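Long-range contacts in DUF4848 domain-containing protein (PDB 4LB8), which is of unknown function but is made with a signal sequence and is probably exported as a lipoprotein by the bacterium: residues 159-163 against 174-178; 63-67 against 98-102; 219-225 against 258-264; 195-199 against 210-214; 70-74 against 111-115. All coordinates share one frame; numbering follows the deposited sequence.

Contact 1 (159-163 against 174-178)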
# COMPACT_ATOMS: atom_id res chain seq x y z
N THR A 159 -0.41 -5.81 3.43
CA THR A 159 -1.08 -5.52 2.17
C THR A 159 -0.44 -6.39 1.07
O THR A 159 0.65 -6.94 1.26
CB THR A 159 -1.03 -4.01 1.85
OG1 THR A 159 0.32 -3.57 1.79
CG2 THR A 159 -1.80 -3.16 2.82
N ARG A 160 -1.14 -6.53 -0.06
CA ARG A 160 -0.64 -7.21 -1.26
C ARG A 160 0.39 -6.34 -1.95
O ARG A 160 1.38 -6.81 -2.49
CB ARG A 160 -1.81 -7.48 -2.22
CG ARG A 160 -1.45 -8.34 -3.39
CD ARG A 160 -2.68 -8.62 -4.19
NE ARG A 160 -2.37 -9.10 -5.53
CZ ARG A 160 -2.14 -10.37 -5.85
NH1 ARG A 160 -2.17 -11.31 -4.91
NH2 ARG A 160 -1.89 -10.71 -7.10
N SER A 161 0.11 -5.04 -1.96
CA SER A 161 0.92 -4.04 -2.64
C SER A 161 0.94 -2.73 -1.85
O SER A 161 -0.10 -2.36 -1.29
CB SER A 161 0.36 -3.82 -4.03
OG SER A 161 1.32 -3.14 -4.83
N SER A 162 2.13 -2.05 -1.80
CA SER A 162 2.39 -0.73 -1.17
C SER A 162 3.52 -0.02 -1.91
O SER A 162 4.59 -0.60 -2.13
CB SER A 162 2.74 -0.85 0.31
OG SER A 162 1.57 -1.11 1.05
N VAL A 163 3.25 1.23 -2.30
CA VAL A 163 4.16 2.06 -3.06
C VAL A 163 4.21 3.40 -2.34
O VAL A 163 3.15 3.94 -2.00
CB VAL A 163 3.71 2.17 -4.55
CG1 VAL A 163 4.64 3.06 -5.36
CG2 VAL A 163 3.59 0.79 -5.19
N SER A 174 8.64 0.19 -3.41
CA SER A 174 7.54 -0.40 -4.13
C SER A 174 7.52 -1.88 -3.80
O SER A 174 8.45 -2.59 -4.16
CB SER A 174 7.64 -0.14 -5.62
OG SER A 174 6.41 -0.46 -6.25
N ARG A 175 6.56 -2.30 -2.96
CA ARG A 175 6.42 -3.72 -2.63
C ARG A 175 5.25 -4.26 -3.41
O ARG A 175 4.13 -3.82 -3.22
CB ARG A 175 6.27 -3.99 -1.13
CG ARG A 175 6.10 -5.49 -0.84
CD ARG A 175 5.79 -5.81 0.61
NE ARG A 175 4.35 -5.85 0.82
CZ ARG A 175 3.66 -4.90 1.43
NH1 ARG A 175 4.29 -3.85 1.96
NH2 ARG A 175 2.35 -5.00 1.55
N GLN A 176 5.52 -5.17 -4.32
CA GLN A 176 4.46 -5.74 -5.14
C GLN A 176 4.11 -7.14 -4.61
O GLN A 176 4.51 -7.49 -3.52
CB GLN A 176 4.86 -5.70 -6.63
CG GLN A 176 5.00 -4.27 -7.18
CD GLN A 176 3.71 -3.46 -7.09
OE1 GLN A 176 3.68 -2.37 -6.52
NE2 GLN A 176 2.60 -3.99 -7.64
N LYS A 177 3.33 -7.92 -5.36
CA LYS A 177 2.86 -9.22 -4.91
C LYS A 177 4.02 -10.23 -4.65
O LYS A 177 3.92 -11.00 -3.69
CB LYS A 177 1.79 -9.78 -5.87
CG LYS A 177 2.27 -10.42 -7.14
CD LYS A 177 1.66 -11.80 -7.31
CE LYS A 177 2.37 -12.63 -8.35
NZ LYS A 177 2.15 -12.10 -9.72
N ASP A 178 5.08 -10.23 -5.47
CA ASP A 178 6.18 -11.17 -5.27
C ASP A 178 7.56 -10.56 -5.55
O ASP A 178 8.55 -11.28 -5.51
CB ASP A 178 5.96 -12.48 -6.06
CG ASP A 178 5.94 -12.37 -7.57
OD1 ASP A 178 6.22 -11.28 -8.09
OD2 ASP A 178 5.67 -13.40 -8.23

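Contact 2 (63-67 against 98-102)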
# COMPACT_ATOMS: atom_id res chain seq x y z
N GLN A 63 -32.13 8.02 1.91
CA GLN A 63 -30.72 8.33 2.06
C GLN A 63 -29.99 8.17 0.75
O GLN A 63 -29.03 8.92 0.50
CB GLN A 63 -30.09 7.46 3.12
CG GLN A 63 -30.19 8.13 4.46
CD GLN A 63 -29.42 7.43 5.51
OE1 GLN A 63 -28.37 6.82 5.25
NE2 GLN A 63 -29.90 7.57 6.74
N MSE A 64 -30.47 7.26 -0.12
CA MSE A 64 -29.92 7.07 -1.45
C MSE A 64 -30.08 8.35 -2.31
O MSE A 64 -29.10 8.76 -2.94
CB MSE A 64 -30.56 5.87 -2.14
CG MSE A 64 -29.82 5.45 -3.39
SE MSE A 64 -30.78 5.71 -5.09
CE MSE A 64 -31.15 7.39 -5.12
N ILE A 65 -31.28 8.98 -2.32
CA ILE A 65 -31.56 10.21 -3.09
C ILE A 65 -30.67 11.34 -2.57
O ILE A 65 -30.11 12.10 -3.38
CB ILE A 65 -33.08 10.61 -3.09
CG1 ILE A 65 -34.02 9.45 -3.58
CG2 ILE A 65 -33.36 11.95 -3.82
CD1 ILE A 65 -34.00 9.06 -5.12
N LEU A 66 -30.48 11.41 -1.25
CA LEU A 66 -29.59 12.39 -0.62
C LEU A 66 -28.13 12.17 -1.06
O LEU A 66 -27.44 13.14 -1.28
CB LEU A 66 -29.71 12.33 0.92
CG LEU A 66 -29.12 13.51 1.68
CD1 LEU A 66 -29.92 14.78 1.41
CD2 LEU A 66 -29.05 13.21 3.16
N MSE A 67 -27.68 10.90 -1.20
CA MSE A 67 -26.33 10.53 -1.65
C MSE A 67 -26.13 10.96 -3.10
O MSE A 67 -25.07 11.51 -3.43
CB MSE A 67 -26.08 9.02 -1.48
CG MSE A 67 -24.62 8.59 -1.73
SE MSE A 67 -23.32 9.44 -0.55
CE MSE A 67 -23.28 8.10 0.89
N TYR A 98 -24.22 17.94 5.07
CA TYR A 98 -24.32 16.47 4.97
C TYR A 98 -23.69 15.66 6.12
O TYR A 98 -23.98 14.48 6.23
CB TYR A 98 -23.68 16.01 3.64
CG TYR A 98 -24.43 16.50 2.43
CD1 TYR A 98 -25.64 15.92 2.05
CD2 TYR A 98 -23.95 17.57 1.67
CE1 TYR A 98 -26.37 16.41 0.96
CE2 TYR A 98 -24.67 18.06 0.57
CZ TYR A 98 -25.88 17.47 0.23
OH TYR A 98 -26.58 17.92 -0.86
N GLY A 99 -22.84 16.29 6.94
CA GLY A 99 -22.08 15.67 8.03
C GLY A 99 -22.82 15.05 9.20
O GLY A 99 -22.16 14.51 10.09
N ASP A 100 -24.16 15.11 9.20
CA ASP A 100 -24.99 14.51 10.24
C ASP A 100 -25.60 13.18 9.74
O ASP A 100 -25.36 12.14 10.37
CB ASP A 100 -26.05 15.50 10.72
CG ASP A 100 -25.41 16.54 11.62
OD1 ASP A 100 -24.69 17.43 11.10
OD2 ASP A 100 -25.52 16.39 12.85
N VAL A 101 -26.34 13.21 8.60
CA VAL A 101 -26.90 12.00 7.98
C VAL A 101 -25.70 11.12 7.51
O VAL A 101 -25.70 9.89 7.72
CB VAL A 101 -27.86 12.33 6.80
CG1 VAL A 101 -28.46 11.07 6.21
CG2 VAL A 101 -28.96 13.28 7.24
N PHE A 102 -24.67 11.77 6.92
CA PHE A 102 -23.49 11.10 6.41
C PHE A 102 -22.27 11.36 7.26
O PHE A 102 -22.27 12.20 8.15
CB PHE A 102 -23.21 11.47 4.94
CG PHE A 102 -24.33 11.05 4.02
CD1 PHE A 102 -24.94 9.81 4.16
CD2 PHE A 102 -24.79 11.91 3.02
CE1 PHE A 102 -25.97 9.42 3.29
CE2 PHE A 102 -25.83 11.53 2.17
CZ PHE A 102 -26.41 10.28 2.30
O HOH W 1 -25.83 7.30 6.80

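Contact 3 (219-225 against 258-264)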
# COMPACT_ATOMS: atom_id res chain seq x y z
N LEU A 219 17.69 16.49 -7.69
CA LEU A 219 18.08 17.09 -6.42
C LEU A 219 18.78 18.42 -6.55
O LEU A 219 19.59 18.62 -7.45
CB LEU A 219 19.01 16.14 -5.62
CG LEU A 219 18.49 14.75 -5.26
CD1 LEU A 219 19.56 13.94 -4.53
CD2 LEU A 219 17.23 14.82 -4.45
N ARG A 220 18.51 19.32 -5.58
CA ARG A 220 19.14 20.64 -5.46
C ARG A 220 20.29 20.57 -4.46
O ARG A 220 20.17 19.87 -3.45
CB ARG A 220 18.12 21.71 -5.04
CG ARG A 220 17.46 22.40 -6.22
CD ARG A 220 16.08 22.97 -5.88
NE ARG A 220 15.32 22.23 -4.85
CZ ARG A 220 14.51 21.19 -5.06
NH1 ARG A 220 14.37 20.69 -6.29
NH2 ARG A 220 13.86 20.63 -4.05
N GLY A 221 21.38 21.27 -4.75
CA GLY A 221 22.58 21.30 -3.92
C GLY A 221 23.22 19.94 -3.85
O GLY A 221 23.57 19.46 -2.76
N PHE A 222 23.35 19.30 -5.02
CA PHE A 222 23.81 17.94 -5.11
C PHE A 222 24.84 17.69 -6.20
O PHE A 222 24.73 18.18 -7.34
CB PHE A 222 22.60 17.03 -5.35
CG PHE A 222 22.86 15.54 -5.42
CD1 PHE A 222 23.19 14.82 -4.27
CD2 PHE A 222 22.77 14.86 -6.63
CE1 PHE A 222 23.43 13.44 -4.34
CE2 PHE A 222 22.99 13.48 -6.69
CZ PHE A 222 23.31 12.78 -5.54
N GLU A 223 25.79 16.83 -5.83
CA GLU A 223 26.87 16.29 -6.62
C GLU A 223 26.68 14.79 -6.65
O GLU A 223 26.54 14.17 -5.59
CB GLU A 223 28.18 16.67 -5.96
CG GLU A 223 29.24 17.10 -6.94
CD GLU A 223 30.49 17.56 -6.24
OE1 GLU A 223 30.65 17.29 -5.03
OE2 GLU A 223 31.35 18.17 -6.93
N PHE A 224 26.64 14.20 -7.84
CA PHE A 224 26.46 12.76 -7.97
C PHE A 224 27.78 12.03 -8.03
O PHE A 224 28.70 12.45 -8.75
CB PHE A 224 25.63 12.46 -9.21
CG PHE A 224 25.36 11.00 -9.52
CD1 PHE A 224 24.70 10.19 -8.60
CD2 PHE A 224 25.68 10.46 -10.76
CE1 PHE A 224 24.40 8.86 -8.91
CE2 PHE A 224 25.39 9.13 -11.07
CZ PHE A 224 24.75 8.34 -10.14
N ALA A 225 27.86 10.91 -7.28
CA ALA A 225 29.03 10.04 -7.26
C ALA A 225 28.91 9.10 -8.45
O ALA A 225 28.37 8.01 -8.34
CB ALA A 225 29.10 9.28 -5.95
N VAL A 258 27.99 5.20 -2.18
CA VAL A 258 28.15 6.62 -1.95
C VAL A 258 27.30 7.18 -3.07
O VAL A 258 27.57 6.90 -4.24
CB VAL A 258 29.64 7.08 -2.01
CG1 VAL A 258 29.74 8.60 -2.06
CG2 VAL A 258 30.44 6.53 -0.85
N PHE A 259 26.21 7.85 -2.73
CA PHE A 259 25.28 8.36 -3.72
C PHE A 259 25.78 9.69 -4.31
O PHE A 259 25.61 9.95 -5.49
CB PHE A 259 23.90 8.51 -3.07
CG PHE A 259 22.75 8.77 -4.01
CD1 PHE A 259 22.34 7.79 -4.91
CD2 PHE A 259 22.04 9.96 -3.95
CE1 PHE A 259 21.26 8.02 -5.77
CE2 PHE A 259 20.93 10.18 -4.79
CZ PHE A 259 20.55 9.21 -5.70
N GLY A 260 26.38 10.52 -3.48
CA GLY A 260 26.91 11.81 -3.84
C GLY A 260 27.33 12.58 -2.62
O GLY A 260 27.57 11.99 -1.57
N ARG A 261 27.44 13.90 -2.78
CA ARG A 261 27.77 14.83 -1.70
C ARG A 261 26.86 16.03 -1.75
O ARG A 261 26.36 16.38 -2.82
CB ARG A 261 29.21 15.35 -1.83
CG ARG A 261 30.32 14.42 -1.39
CD ARG A 261 31.66 15.14 -1.31
NE ARG A 261 32.09 15.71 -2.59
CZ ARG A 261 33.32 16.15 -2.83
NH1 ARG A 261 34.27 16.05 -1.91
NH2 ARG A 261 33.63 16.68 -4.02
N LYS A 262 26.72 16.72 -0.61
CA LYS A 262 26.02 17.99 -0.51
C LYS A 262 26.97 19.16 -0.91
O LYS A 262 28.13 19.23 -0.46
CB LYS A 262 25.52 18.20 0.92
CG LYS A 262 24.38 17.29 1.34
CD LYS A 262 24.03 17.50 2.81
CE LYS A 262 23.54 18.90 3.10
NZ LYS A 262 23.22 19.10 4.53
N LEU A 263 26.46 20.06 -1.76
CA LEU A 263 27.17 21.26 -2.20
C LEU A 263 26.78 22.45 -1.34
O LEU A 263 27.52 23.42 -1.27
CB LEU A 263 26.85 21.58 -3.68
CG LEU A 263 27.22 20.58 -4.75
CD1 LEU A 263 26.58 20.97 -6.06
CD2 LEU A 263 28.72 20.48 -4.93
N ALA A 264 25.60 22.38 -0.73
CA ALA A 264 25.04 23.45 0.09
C ALA A 264 24.63 22.95 1.49
O ALA A 264 24.89 21.80 1.85
CB ALA A 264 23.83 24.05 -0.63

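Contact 4 (195-199 against 210-214)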
# COMPACT_ATOMS: atom_id res chain seq x y z
N ASN A 195 21.21 2.99 -0.28
CA ASN A 195 20.95 1.58 -0.13
C ASN A 195 19.85 1.20 -1.14
O ASN A 195 18.74 1.74 -1.09
CB ASN A 195 20.58 1.22 1.33
CG ASN A 195 20.52 -0.26 1.68
OD1 ASN A 195 19.96 -0.63 2.72
ND2 ASN A 195 21.05 -1.15 0.86
N PHE A 196 20.22 0.40 -2.15
CA PHE A 196 19.35 -0.15 -3.19
C PHE A 196 19.03 -1.54 -2.75
O PHE A 196 19.95 -2.31 -2.46
CB PHE A 196 20.03 -0.15 -4.57
CG PHE A 196 20.31 1.19 -5.21
CD1 PHE A 196 21.47 1.89 -4.92
CD2 PHE A 196 19.46 1.69 -6.19
CE1 PHE A 196 21.76 3.11 -5.55
CE2 PHE A 196 19.76 2.91 -6.84
CZ PHE A 196 20.90 3.61 -6.51
N THR A 197 17.73 -1.86 -2.61
CA THR A 197 17.28 -3.16 -2.10
C THR A 197 16.25 -3.85 -3.02
O THR A 197 15.48 -3.19 -3.72
CB THR A 197 16.68 -3.00 -0.67
OG1 THR A 197 15.70 -1.97 -0.68
CG2 THR A 197 17.73 -2.72 0.40
N SER A 198 16.27 -5.19 -3.01
CA SER A 198 15.33 -5.97 -3.79
C SER A 198 15.16 -7.35 -3.19
O SER A 198 16.13 -8.01 -2.79
CB SER A 198 15.75 -6.07 -5.26
OG SER A 198 16.70 -7.10 -5.49
N GLN A 199 13.90 -7.77 -3.14
CA GLN A 199 13.50 -9.07 -2.62
C GLN A 199 12.45 -9.72 -3.52
O GLN A 199 11.76 -9.02 -4.26
CB GLN A 199 12.96 -8.93 -1.19
CG GLN A 199 14.00 -8.49 -0.16
CD GLN A 199 13.47 -8.62 1.24
OE1 GLN A 199 12.45 -8.03 1.60
NE2 GLN A 199 14.11 -9.43 2.06
N SER A 210 19.07 -11.04 -7.08
CA SER A 210 19.70 -10.08 -7.99
C SER A 210 18.71 -9.44 -8.96
O SER A 210 17.82 -10.12 -9.45
CB SER A 210 20.80 -10.77 -8.79
OG SER A 210 21.84 -11.23 -7.93
N THR A 211 18.86 -8.12 -9.24
CA THR A 211 18.01 -7.38 -10.19
C THR A 211 18.77 -6.19 -10.82
O THR A 211 19.93 -5.92 -10.47
CB THR A 211 16.69 -6.89 -9.50
OG1 THR A 211 15.72 -6.58 -10.50
CG2 THR A 211 16.90 -5.66 -8.63
N THR A 212 18.12 -5.48 -11.75
CA THR A 212 18.62 -4.26 -12.36
C THR A 212 17.81 -3.12 -11.74
O THR A 212 16.59 -3.23 -11.72
CB THR A 212 18.48 -4.33 -13.89
OG1 THR A 212 19.50 -5.20 -14.39
CG2 THR A 212 18.63 -2.98 -14.56
N TYR A 213 18.48 -2.08 -11.19
CA TYR A 213 17.78 -0.94 -10.58
C TYR A 213 17.69 0.21 -11.55
O TYR A 213 18.57 0.41 -12.40
CB TYR A 213 18.43 -0.48 -9.28
CG TYR A 213 18.57 -1.57 -8.24
CD1 TYR A 213 19.71 -2.36 -8.18
CD2 TYR A 213 17.57 -1.80 -7.31
CE1 TYR A 213 19.84 -3.37 -7.23
CE2 TYR A 213 17.69 -2.80 -6.36
CZ TYR A 213 18.82 -3.58 -6.32
OH TYR A 213 18.92 -4.57 -5.38
N HIS A 214 16.60 0.98 -11.40
CA HIS A 214 16.21 2.12 -12.21
C HIS A 214 15.71 3.25 -11.31
O HIS A 214 14.77 3.08 -10.53
CB HIS A 214 15.14 1.73 -13.22
CG HIS A 214 15.52 0.61 -14.14
ND1 HIS A 214 16.46 0.79 -15.14
CD2 HIS A 214 15.05 -0.66 -14.20
CE1 HIS A 214 16.55 -0.37 -15.76
NE2 HIS A 214 15.70 -1.27 -15.24

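Contact 5 (70-74 against 111-115)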
# COMPACT_ATOMS: atom_id res chain seq x y z
N ALA A 70 -25.75 14.73 -2.78
CA ALA A 70 -24.50 15.04 -2.09
C ALA A 70 -23.33 14.95 -3.05
O ALA A 70 -22.53 15.88 -3.12
CB ALA A 70 -24.31 14.11 -0.90
N ASP A 71 -23.27 13.83 -3.83
CA ASP A 71 -22.26 13.51 -4.84
C ASP A 71 -22.30 14.52 -6.01
O ASP A 71 -21.25 15.05 -6.41
CB ASP A 71 -22.41 12.05 -5.33
CG ASP A 71 -21.80 10.99 -4.41
OD1 ASP A 71 -20.93 11.35 -3.57
OD2 ASP A 71 -22.12 9.80 -4.58
N GLY A 72 -23.51 14.81 -6.50
CA GLY A 72 -23.75 15.81 -7.54
C GLY A 72 -23.25 17.18 -7.12
O GLY A 72 -22.51 17.81 -7.85
N GLU A 73 -23.60 17.61 -5.89
CA GLU A 73 -23.17 18.88 -5.29
C GLU A 73 -21.61 18.93 -5.04
O GLU A 73 -21.04 20.01 -5.16
CB GLU A 73 -23.93 19.13 -3.97
CG GLU A 73 -23.73 20.52 -3.37
CD GLU A 73 -24.53 20.90 -2.14
OE1 GLU A 73 -25.53 20.21 -1.83
OE2 GLU A 73 -24.18 21.92 -1.50
N LEU A 74 -20.95 17.80 -4.70
CA LEU A 74 -19.49 17.80 -4.48
C LEU A 74 -18.76 18.01 -5.81
O LEU A 74 -17.78 18.77 -5.89
CB LEU A 74 -19.01 16.49 -3.79
CG LEU A 74 -17.51 16.36 -3.42
CD1 LEU A 74 -17.00 17.55 -2.61
CD2 LEU A 74 -17.23 15.06 -2.65
N ASP A 111 -9.69 12.60 0.86
CA ASP A 111 -10.90 11.91 0.43
C ASP A 111 -12.07 12.76 0.89
O ASP A 111 -12.42 12.81 2.08
CB ASP A 111 -10.95 10.47 0.97
CG ASP A 111 -12.28 9.77 0.85
OD1 ASP A 111 -13.12 10.20 0.02
OD2 ASP A 111 -12.50 8.79 1.59
N LEU A 112 -12.65 13.47 -0.09
CA LEU A 112 -13.68 14.47 0.06
C LEU A 112 -15.08 13.97 0.19
O LEU A 112 -15.94 14.74 0.64
CB LEU A 112 -13.66 15.38 -1.17
CG LEU A 112 -12.37 16.05 -1.52
CD1 LEU A 112 -12.55 16.86 -2.74
CD2 LEU A 112 -11.86 16.90 -0.36
N SER A 113 -15.35 12.74 -0.29
CA SER A 113 -16.69 12.14 -0.40
C SER A 113 -17.40 11.83 0.90
O SER A 113 -16.79 11.26 1.81
CB SER A 113 -16.62 10.86 -1.22
OG SER A 113 -16.49 11.21 -2.59
N PRO A 114 -18.72 12.13 0.99
CA PRO A 114 -19.48 11.70 2.19
C PRO A 114 -19.75 10.21 2.11
O PRO A 114 -19.77 9.65 1.01
CB PRO A 114 -20.79 12.51 2.10
CG PRO A 114 -20.99 12.76 0.65
CD PRO A 114 -19.61 12.75 -0.02
N TYR A 115 -19.94 9.56 3.25
CA TYR A 115 -20.21 8.12 3.35
C TYR A 115 -21.48 7.81 4.11
O TYR A 115 -21.84 8.55 5.04
CB TYR A 115 -19.05 7.42 4.06
CG TYR A 115 -17.81 7.31 3.21
CD1 TYR A 115 -17.60 6.21 2.38
CD2 TYR A 115 -16.83 8.32 3.23
CE1 TYR A 115 -16.44 6.09 1.62
CE2 TYR A 115 -15.69 8.22 2.44
CZ TYR A 115 -15.49 7.11 1.64
OH TYR A 115 -14.38 6.99 0.85
O HOH W 2 -18.43 12.11 -4.22

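Contact 1 (159-163 against 174-178)
R175 NH2 makes the shortest sound polar bond here, to the backbone T159 O at 2.6 Å. The oxygen sits close to the guanidinium plane, whereas the nitrogen stands well above the plane of the carbonyl. T159 OG1 meets the same NH2 at the guanidinium edge, at a modelled distance too short to be trusted in detail. This hydroxyl has a second mate in S162 OG, with 2.9 Å between T159 OG1 and S162 OG and either able to donate. The arginine leaves its strand with CG trans to its own N, and the bend at chi3 (91°) turns the guanidinium back over the partner strand, with S162 N above one face. A leucine in place of R175 would probably leave T159 O without its charged partner and the residues leading into the strand freer to move.

Beneath this clasp the main chains pair through S162 N to R175 O (3.0 Å) and R175 N to S162 O (2.7 Å). On the other face of the sheet V163 CG2 rests on S174 OG at 3.3 Å, a hydroxyl bonded to Q282 O. At the open end of the hairpin, K177 CB lies over the centre of the R160 guanidinium. The whole is an antiparallel beta hairpin of strands 161-163 and 171-175, and residues 161-163 also pair with a strand of the second subunit, carrying the sheet across the interface.

Contact 2 (63-67 against 98-102)
Torsions bring F102 and M67 together: the phenylalanine sets CG anti to its carbonyl carbon (chi1 -62°), sending its ring to the helix, while the selenomethionine bends at chi2 (60°) and again at chi3 (91°) to curl its end over that ring. M67 CE lies above one face, offset toward the rim and 4.0 Å from the F102 ring centroid, with SE over the same face. V101 CG1, from the ring's own segment, lies over the rim of the opposite face. The leading edge is occupied too, since F102 CZ comes within 3.5 Å of Q63 O, which lies in the ring plane and already accepts the helical bond from M67 N.

L66 spreads its two methyls over three partners. Sliding past F102 in the opposite direction, it brings CD2 to 3.8 Å from F102 CE2, and the same methyl meets V101 CG1 tip to tip. L66 CD1 reaches the edge of the Y98 ring, 3.9 Å from Y98 CE1; the hydroxyl of that tyrosine is bonded to E73.

Beside the apolar cluster a water donates to both Q63 OE1 (3.0 Å) and V101 O (2.8 Å), bridging helix and loop, while Q63 NE2 is bonded to N128 O. The arrangement is a Met-aromatic contact with selenium in place of sulfur, set in a buried helix-to-loop joint where the chain leaves helix 84-98 and folds against helix 63-80.

Contact 3 (219-225 against 258-264)
E223 and R261 are joined by main-chain bonds in both directions, E223 N to R261 O (3.1 Å) and R261 N to E223 O (3.0 Å). The ladder continues outward on each flank, through L263 N to G221 O and through a nearly straight bond from A225 N to F259 O at 3.0 Å.

The charged interaction joins the same two residues on one face of the sheet. Their side chains run alongside each other with carboxylate and guanidinium planes 13° apart, and R261 NE and NH2 both point at E223 OE1, each 3.2 Å from it and both from one side of the carboxylate plane. L263 CD2 packs against E223 CD at 3.7 Å, placing an apolar methyl beside the ion pair.

Apolar contacts fill the other face. F222 CZ touches F259 CD2 at 3.5 Å, the two rings being inclined at 39°, and L219 CD1 lies both at the edge of the F259 ring and over the centre of the F222 ring.

Where G260 stands a side chain would run into E223 O and the F222 ring. F259 and G260 together face I192 on strand 191-201, a classic beta bulge within the antiparallel sheet.

Contact 4 (195-199 against 210-214)
The Y213 ring is held between F196 and T211. F196 CB stands over the centre of one face, 3.9 Å from the Y213 ring centroid and almost on its normal, which is a CH-pi contact; T211 CG2, from the tyrosine's own segment, covers the opposite face nearer the rim. At the edge, T197 O lies in the ring plane, 3.5 Å from Y213 CE2. The F196 ring itself is inclined to the tyrosine at 56° with centroids 5.5 Å apart, and its CD2 reaches back to Y213 CB at 3.9 Å.

S198 closes the far end of the ring. With its OG placed between backbone N and carbonyl carbon (chi1 83°), it offers a weak hydrogen bond to Y213 OH at 3.4 Å, while T211 CG2 sits 3.5 Å from S198 OG. The stronger partner of the phenol is G252 O. An alanine in place of Y213 would probably open a gap between F196 CB and T211 CG2 and leave G252 O without the hydroxyl that now meets it.

No main-chain hydrogen bonds pass between the segments, whose nearest CA atoms, S198 CA and T211 CA, are still 7.1 Å apart. V255 touches both side chains of the aromatic pair, and I273 lies against F196. Strand 191-201 belongs to one antiparallel sheet and strand 213-220 to another, and the aromatic pair fills the interior between them, as in the core of a beta sandwich.

Contact 5 (70-74 against 111-115)
L74 meets L112, S113 and P114 where helix 63-80 packs against an irregular loop, a buried helix-to-loop joint in the helical part of the chain. Its CB points at the loop, and with CG trans to the backbone N (chi1 -177°) the chain carries on outward to the branch. There CD2 does the touching: it comes to 3.5 Å from L112 O, to 3.7 Å from S113 CA and to 3.9 Å from L112 CB, so that one methyl rests on the loop backbone at L112 and S113. L112 O is itself bonded to the hydroxyl of Y91, and Y94 flanks L74 from helix 84-98.

One helical turn earlier A70 CB meets P114 CG at 3.9 Å, a small side chain against the proline ring. Within the loop Y115 OH donates to D111 OD2 at 2.7 Å on the syn side of the carboxylate, bracing the two ends of the segment.

The acidic group of D71 swings round to the rim of the proline. Its OD1 forms a salt bridge with R208 of the second subunit, and that arginine also bonds to P114 O. The same D71 OD1 accepts from a water at 2.7 Å, and this water lies 2.7 Å from S113 OG.

In the fold
The five contacts fall into two groups on either side of the chain's centre. Contacts 2 and 5 share helix 63-80, their centres about 9 Å apart, and touch directly: Y98 OH lies 2.7 Å from E73 OE1, and M67 packs on Y115. Contacts 1, 3 and 4 all reach the same antiparallel sheet, contact 4 lying about 15 Å from contact 1 and 21 Å from contact 3, centre to centre. Contacts 4 and 5 are about 41 Å apart within one chain, yet the dimer joins them, because D111 bonds to Q199 of the second subunit. No active site is known; diethylene glycol, probably from crystallisation, is bound in more than one place: near R160, F196 and F224.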